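Acyl-CoA dehydrogenase (Mycobacterium thermoresistibile, PDB 3NF4) probably catalyses the alpha,beta-dehydrogenation of acyl-CoA thioesters, with its bound FAD taking up the electrons. Local coordinates at residues 357-360 against 361-364; 327-330 against 331-335; 318-321 against 322-326. All coordinates share one frame; numbering follows the deposited sequence.

Contact 1: residues 357-360 against 361-364; sequences VERY and MREA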
loop_
_atom_site.group_PDB
_atom_site.type_symbol
_atom_site.label_atom_id
_atom_site.label_comp_id
_atom_site.label_asym_id
_atom_site.label_seq_id
_atom_site.Cartn_x
_atom_site.Cartn_y
_atom_site.Cartn_z
ATOM N N VAL A 357 -21.370 9.634 -5.114
ATOM C CA VAL A 357 -20.111 8.960 -4.742
ATOM C C VAL A 357 -20.252 7.841 -3.663
ATOM O O VAL A 357 -19.495 6.865 -3.683
ATOM C CB VAL A 357 -18.971 9.964 -4.409
ATOM C CG1 VAL A 357 -18.599 10.737 -5.655
ATOM C CG2 VAL A 357 -19.388 10.943 -3.289
ATOM N N GLU A 358 -21.239 7.968 -2.767
ATOM C CA GLU A 358 -21.455 6.921 -1.754
ATOM C C GLU A 358 -22.001 5.649 -2.403
ATOM O O GLU A 358 -21.642 4.539 -1.992
ATOM C CB GLU A 358 -22.332 7.397 -0.592
ATOM C CG GLU A 358 -23.821 7.623 -0.958
ATOM C CD GLU A 358 -24.653 6.320 -0.962
ATOM O OE1 GLU A 358 -25.709 6.276 -1.658
ATOM O OE2 GLU A 358 -24.219 5.350 -0.284
ATOM N N ARG A 359 -22.831 5.805 -3.442
ATOM C CA ARG A 359 -23.270 4.646 -4.227
ATOM C C ARG A 359 -22.098 3.979 -4.999
ATOM O O ARG A 359 -21.998 2.738 -5.043
ATOM C CB ARG A 359 -24.410 5.044 -5.180
ATOM C CG ARG A 359 -24.820 3.933 -6.169
ATOM C CD ARG A 359 -26.214 4.179 -6.870
ATOM N NE ARG A 359 -26.265 5.395 -7.710
ATOM C CZ ARG A 359 -25.862 5.478 -8.981
ATOM N NH1 ARG A 359 -25.352 4.433 -9.633
ATOM N NH2 ARG A 359 -25.977 6.631 -9.628
ATOM N N TYR A 360 -21.228 4.797 -5.609
ATOM C CA TYR A 360 -20.110 4.266 -6.426
ATOM C C TYR A 360 -19.178 3.393 -5.576
ATOM O O TYR A 360 -18.771 2.320 -6.019
ATOM C CB TYR A 360 -19.328 5.386 -7.164
ATOM C CG TYR A 360 -20.109 6.123 -8.281
ATOM C CD1 TYR A 360 -21.199 5.527 -8.931
ATOM C CD2 TYR A 360 -19.736 7.408 -8.690
ATOM C CE1 TYR A 360 -21.906 6.197 -9.935
ATOM C CE2 TYR A 360 -20.422 8.070 -9.667
ATOM C CZ TYR A 360 -21.505 7.458 -10.298
ATOM O OH TYR A 360 -22.165 8.133 -11.299
ATOM N N MET A 361 -18.877 3.847 -4.358
ATOM C CA MET A 361 -18.142 3.069 -3.367
ATOM C C MET A 361 -18.760 1.710 -2.995
ATOM O O MET A 361 -18.044 0.738 -2.818
ATOM C CB MET A 361 -17.899 3.903 -2.099
ATOM C CG MET A 361 -16.930 3.251 -1.157
ATOM S SD MET A 361 -16.512 4.278 0.274
ATOM C CE MET A 361 -15.816 3.038 1.373
ATOM N N ARG A 362 -20.075 1.655 -2.854
ATOM C CA ARG A 362 -20.789 0.403 -2.586
ATOM C C ARG A 362 -20.778 -0.541 -3.823
ATOM O O ARG A 362 -20.652 -1.758 -3.677
ATOM C CB ARG A 362 -22.246 0.674 -2.106
ATOM C CG ARG A 362 -22.350 1.429 -0.750
ATOM C CD ARG A 362 -23.812 1.552 -0.274
ATOM N NE ARG A 362 -24.566 2.632 -0.935
ATOM C CZ ARG A 362 -25.557 2.461 -1.815
ATOM N NH1 ARG A 362 -25.936 1.246 -2.201
ATOM N NH2 ARG A 362 -26.174 3.517 -2.348
ATOM N N GLU A 363 -20.849 0.015 -5.020
ATOM C CA GLU A 363 -20.788 -0.784 -6.244
ATOM C C GLU A 363 -19.414 -1.400 -6.513
ATOM O O GLU A 363 -19.321 -2.492 -7.087
ATOM C CB GLU A 363 -21.235 0.045 -7.470
ATOM C CG GLU A 363 -22.738 0.219 -7.526
ATOM C CD GLU A 363 -23.266 1.343 -8.457
ATOM O OE1 GLU A 363 -22.512 1.964 -9.251
ATOM O OE2 GLU A 363 -24.492 1.597 -8.382
ATOM N N ALA A 364 -18.343 -0.735 -6.085
ATOM C CA ALA A 364 -17.000 -1.208 -6.448
ATOM C C ALA A 364 -16.572 -2.483 -5.698
ATOM O O ALA A 364 -15.805 -3.289 -6.246
ATOM C CB ALA A 364 -15.929 -0.066 -6.278
HETATM O O HOH W 1 -23.313 3.308 -11.545
#
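R362 reaches back one helical turn and grips E358 side-on. Its NE meets E358 OE2 at 2.8 Å and its NH2 meets E358 OE1 at 2.9 Å, each on the syn side of its oxygen. The guanidinium donates in its own plane, but the nitrogens lie somewhat out of the carboxylate plane, the two groups being tilted 22° to each other. E358 gets there by a cramped route, CG set between backbone N and carbonyl carbon (chi1 70°) with a further bend at chi2. R359 CA lies over one face of the R362 guanidinium. The E358 bridge is an i to i+4 pair on helix 357-367 of the C-terminal helical domain, and the next residues along make a second. R359 NH1 meets E363 OE2 at 3.2 Å, where the planes are turned 56° apart and a single N-H does the work. This looser pairing is eked out by a water that donates to E363 OE1 at 2.8 Å and accepts weakly from R359 NH1. R359 NH2 has D40 as its stronger partner. On the packed flank, E363 OE1 comes to the edge of the Y360 ring, 3.8 Å from CD1, while Y360 and M361 lean on helix 321-346. R362 is partly exposed, with its NH1 bonded to M210 O and R362 of a second subunit packed against it.

Contact 2: residues 327-330 against 331-335; sequences AKLT and ATDAA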
loop_
_atom_site.group_PDB
_atom_site.type_symbol
_atom_site.label_atom_id
_atom_site.label_comp_id
_atom_site.label_asym_id
_atom_site.label_seq_id
_atom_site.Cartn_x
_atom_site.Cartn_y
_atom_site.Cartn_z
ATOM N N ALA A 327 -5.189 -7.569 -16.004
ATOM C CA ALA A 327 -6.151 -6.469 -16.242
ATOM C C ALA A 327 -7.326 -6.410 -15.225
ATOM O O ALA A 327 -7.663 -5.346 -14.709
ATOM C CB ALA A 327 -6.681 -6.505 -17.693
ATOM N N LYS A 328 -7.934 -7.559 -14.921
ATOM C CA LYS A 328 -9.088 -7.625 -14.009
ATOM C C LYS A 328 -8.693 -7.267 -12.564
ATOM O O LYS A 328 -9.350 -6.449 -11.930
ATOM C CB LYS A 328 -9.756 -9.011 -14.123
ATOM C CG LYS A 328 -11.101 -9.137 -13.429
ATOM C CD LYS A 328 -10.947 -9.546 -11.959
ATOM C CE LYS A 328 -12.319 -9.722 -11.311
ATOM N NZ LYS A 328 -12.251 -9.634 -9.840
ATOM N N LEU A 329 -7.612 -7.870 -12.059
ATOM C CA LEU A 329 -7.037 -7.534 -10.743
ATOM C C LEU A 329 -6.719 -6.041 -10.601
ATOM O O LEU A 329 -7.141 -5.393 -9.627
ATOM C CB LEU A 329 -5.752 -8.325 -10.495
ATOM C CG LEU A 329 -4.951 -7.922 -9.247
ATOM C CD1 LEU A 329 -5.622 -8.455 -8.001
ATOM C CD2 LEU A 329 -3.552 -8.453 -9.304
ATOM N N THR A 330 -5.964 -5.508 -11.563
ATOM C CA THR A 330 -5.528 -4.098 -11.589
ATOM C C THR A 330 -6.724 -3.145 -11.619
ATOM O O THR A 330 -6.835 -2.243 -10.783
ATOM C CB THR A 330 -4.630 -3.901 -12.853
ATOM O OG1 THR A 330 -3.376 -4.564 -12.623
ATOM C CG2 THR A 330 -4.379 -2.429 -13.200
ATOM N N ALA A 331 -7.634 -3.360 -12.559
ATOM C CA ALA A 331 -8.784 -2.478 -12.741
ATOM C C ALA A 331 -9.789 -2.468 -11.566
ATOM O O ALA A 331 -10.393 -1.410 -11.268
ATOM C CB ALA A 331 -9.489 -2.807 -14.052
ATOM N N THR A 332 -9.959 -3.610 -10.893
ATOM C CA THR A 332 -10.888 -3.661 -9.744
ATOM C C THR A 332 -10.243 -3.163 -8.457
ATOM O O THR A 332 -10.896 -2.484 -7.654
ATOM C CB THR A 332 -11.578 -5.068 -9.554
ATOM O OG1 THR A 332 -10.602 -6.091 -9.283
ATOM C CG2 THR A 332 -12.361 -5.444 -10.793
ATOM N N ASP A 333 -8.963 -3.460 -8.237
ATOM C CA ASP A 333 -8.252 -2.793 -7.121
ATOM C C ASP A 333 -8.318 -1.232 -7.297
ATOM O O ASP A 333 -8.531 -0.500 -6.333
ATOM C CB ASP A 333 -6.815 -3.309 -6.928
ATOM C CG ASP A 333 -6.741 -4.656 -6.101
ATOM O OD1 ASP A 333 -7.780 -5.183 -5.593
ATOM O OD2 ASP A 333 -5.607 -5.213 -5.957
ATOM N N ALA A 334 -8.183 -0.738 -8.527
ATOM C CA ALA A 334 -8.279 0.720 -8.790
ATOM C C ALA A 334 -9.666 1.315 -8.512
ATOM O O ALA A 334 -9.753 2.409 -7.942
ATOM C CB ALA A 334 -7.828 1.074 -10.239
ATOM N N ALA A 335 -10.742 0.620 -8.911
ATOM C CA ALA A 335 -12.091 1.124 -8.620
ATOM C C ALA A 335 -12.340 1.237 -7.103
ATOM O O ALA A 335 -12.886 2.238 -6.630
ATOM C CB ALA A 335 -13.210 0.292 -9.324
#
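A331 N bonds to A327 O at 2.9 Å and D333 N to L329 O at 3.0 Å, two rungs of the regular i to i+4 ladder. The run belongs to helix 321-346, one of the long helices of the bundle that forms the C-terminal domain of acyl-CoA dehydrogenases. T332 adds a side-chain bond to the ladder: OG1 sits between its own backbone N and carbonyl carbon (chi1 62°), which folds the hydroxyl back so that it donates to K328 O at 2.9 Å. Because T332 N also donates to K328 O, at 3.1 Å, that carbonyl is held twice, its two donors coming from opposite faces of its plane. K328 runs across T332 without bonding to it, NZ staying 3.9 Å from OG1; the amine is tied instead to N374 OD1, M367 O and G372 O, and OG1 to N374 ND2. The methyl of A331 points into the bundle, meeting A255 and T259 of helix 247-274 and A303 of helix 289-315. On another flank L329 crosses D333, whose OD1 is bonded to Q368 NE2 and N374 ND2, and there L329 CD1 lies 3.8 Å from D333 OD2.

Contact 3: residues 318-321 against 322-326; sequences RPYS and QQASI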
loop_
_atom_site.group_PDB
_atom_site.type_symbol
_atom_site.label_atom_id
_atom_site.label_comp_id
_atom_site.label_asym_id
_atom_site.label_seq_id
_atom_site.Cartn_x
_atom_site.Cartn_y
_atom_site.Cartn_z
ATOM N N ARG A 318 -3.530 -13.869 -30.522
ATOM C CA ARG A 318 -2.399 -14.326 -29.694
ATOM C C ARG A 318 -2.781 -14.706 -28.245
ATOM O O ARG A 318 -3.884 -14.390 -27.799
ATOM C CB ARG A 318 -1.300 -13.267 -29.714
ATOM C CG ARG A 318 -0.583 -13.214 -31.065
ATOM C CD ARG A 318 0.049 -11.865 -31.302
ATOM N NE ARG A 318 1.226 -11.651 -30.470
ATOM C CZ ARG A 318 2.071 -10.642 -30.642
ATOM N NH1 ARG A 318 1.841 -9.756 -31.608
ATOM N NH2 ARG A 318 3.134 -10.513 -29.853
ATOM N N PRO A 319 -1.888 -15.418 -27.521
ATOM C CA PRO A 319 -2.163 -15.732 -26.106
ATOM C C PRO A 319 -2.365 -14.466 -25.246
ATOM O O PRO A 319 -1.610 -13.508 -25.376
ATOM C CB PRO A 319 -0.902 -16.496 -25.659
ATOM C CG PRO A 319 0.116 -16.302 -26.768
ATOM C CD PRO A 319 -0.674 -16.110 -28.002
ATOM N N TYR A 320 -3.390 -14.461 -24.402
ATOM C CA TYR A 320 -3.723 -13.260 -23.623
ATOM C C TYR A 320 -4.295 -13.560 -22.207
ATOM O O TYR A 320 -4.869 -12.701 -21.551
ATOM C CB TYR A 320 -4.624 -12.313 -24.433
ATOM C CG TYR A 320 -6.040 -12.781 -24.571
ATOM C CD1 TYR A 320 -6.362 -13.857 -25.393
ATOM C CD2 TYR A 320 -7.067 -12.145 -23.885
ATOM C CE1 TYR A 320 -7.657 -14.293 -25.526
ATOM C CE2 TYR A 320 -8.378 -12.572 -24.011
ATOM C CZ TYR A 320 -8.667 -13.648 -24.837
ATOM O OH TYR A 320 -9.969 -14.088 -24.972
ATOM N N SER A 321 -4.090 -14.792 -21.763
ATOM C CA SER A 321 -4.584 -15.298 -20.497
ATOM C C SER A 321 -3.983 -14.602 -19.262
ATOM O O SER A 321 -4.735 -14.112 -18.425
ATOM C CB SER A 321 -4.303 -16.790 -20.425
ATOM O OG SER A 321 -5.484 -17.479 -20.083
ATOM N N GLN A 322 -2.647 -14.583 -19.150
ATOM C CA GLN A 322 -1.964 -13.889 -18.068
ATOM C C GLN A 322 -2.412 -12.425 -18.012
ATOM O O GLN A 322 -2.732 -11.906 -16.942
ATOM C CB GLN A 322 -0.432 -13.906 -18.243
ATOM C CG GLN A 322 0.320 -15.157 -17.780
ATOM C CD GLN A 322 0.308 -15.393 -16.251
ATOM O OE1 GLN A 322 -0.687 -15.898 -15.697
ATOM N NE2 GLN A 322 1.431 -15.079 -15.585
ATOM N N GLN A 323 -2.440 -11.790 -19.184
ATOM C CA GLN A 323 -2.663 -10.367 -19.309
ATOM C C GLN A 323 -4.101 -9.990 -18.988
ATOM O O GLN A 323 -4.366 -8.878 -18.483
ATOM C CB GLN A 323 -2.212 -9.876 -20.688
ATOM C CG GLN A 323 -0.692 -10.073 -20.924
ATOM C CD GLN A 323 -0.306 -11.355 -21.672
ATOM O OE1 GLN A 323 -1.111 -12.288 -21.840
ATOM N NE2 GLN A 323 0.949 -11.399 -22.140
ATOM N N ALA A 324 -5.022 -10.919 -19.240
ATOM C CA ALA A 324 -6.416 -10.743 -18.856
ATOM C C ALA A 324 -6.669 -10.867 -17.344
ATOM O O ALA A 324 -7.516 -10.160 -16.826
ATOM C CB ALA A 324 -7.366 -11.709 -19.658
ATOM N N SER A 325 -5.948 -11.764 -16.660
ATOM C CA SER A 325 -5.977 -11.828 -15.188
ATOM C C SER A 325 -5.412 -10.559 -14.527
ATOM O O SER A 325 -5.970 -10.035 -13.551
ATOM C CB SER A 325 -5.212 -13.056 -14.665
ATOM O OG SER A 325 -6.036 -14.190 -14.810
ATOM N N ILE A 326 -4.295 -10.096 -15.079
ATOM C CA ILE A 326 -3.633 -8.881 -14.626
ATOM C C ILE A 326 -4.590 -7.686 -14.825
ATOM O O ILE A 326 -4.813 -6.902 -13.893
ATOM C CB ILE A 326 -2.269 -8.724 -15.352
ATOM C CG1 ILE A 326 -1.272 -9.745 -14.805
ATOM C CG2 ILE A 326 -1.724 -7.317 -15.267
ATOM C CD1 ILE A 326 0.076 -9.767 -15.580
#
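Y320 O takes A324 N at 2.9 Å, the shortest bond between the two segments and the one that starts helix 321-346. Y320 is the N-cap residue here, where the loop after helix 289-315 turns into the next long helix of the C-terminal bundle. The bond is bent, with 141° at the hydrogen. The following carbonyl, S321 O, receives S325 N at 3.2 Å over a straighter path (161°), and A324 N also leans towards it, weakly, at 3.3 Å.

Beside this turn the Q323 side chain doubles back on the cap. A bend at chi2 (96°) brings its amide round so that OE1 rests on the Y320 backbone, 3.3 Å from CA. That is a contact with carbon, not a hydrogen bond. The Y320 ring points the other way, towards helix 247-274, and touches S249 and L252 there, its OH weakly bonded to R314 NH1; A324 CB approaches the ring obliquely, 4.3 Å from CD2.

The serines and Q322 send their polar ends away from the turn to neighbouring helices. S321 OG bonds to D248 OD1 and S325 OG to Q377 OE1, while Q322 NE2 donates to I381 O, so the start of the helix is tied to helices 247-274 and 374-383. Further back in the loop, R318 NH2 makes a salt bridge with D12 OD1 of a third subunit, and P319 packs on the same aspartate. The A324 methyl carbon CB sits 3.3 Å from Y320 O, the same oxygen that receives the A324 amide.

How the contacts relate
Contacts 3 and 2 are consecutive pieces of helix 321-346, their centres 14 Å apart; their segments adjoin at I326 and A327, and T330 OG1 bonds back across the junction to I326 O. Contact 1 lies on the next helix in the chain, 357-367, and packs back on contact 2 where A364 CB meets A335 O at 3.8 Å. Contact 1 and contact 3 do not touch, with nearest atoms about 14 Å apart. None of the three reaches the flavin directly: the side chain of K328 is about 8 Å from FAD, that of E363 about 10 Å and that of S325 about 13 Å. Contacts 1 and 3 also face different neighbouring subunits.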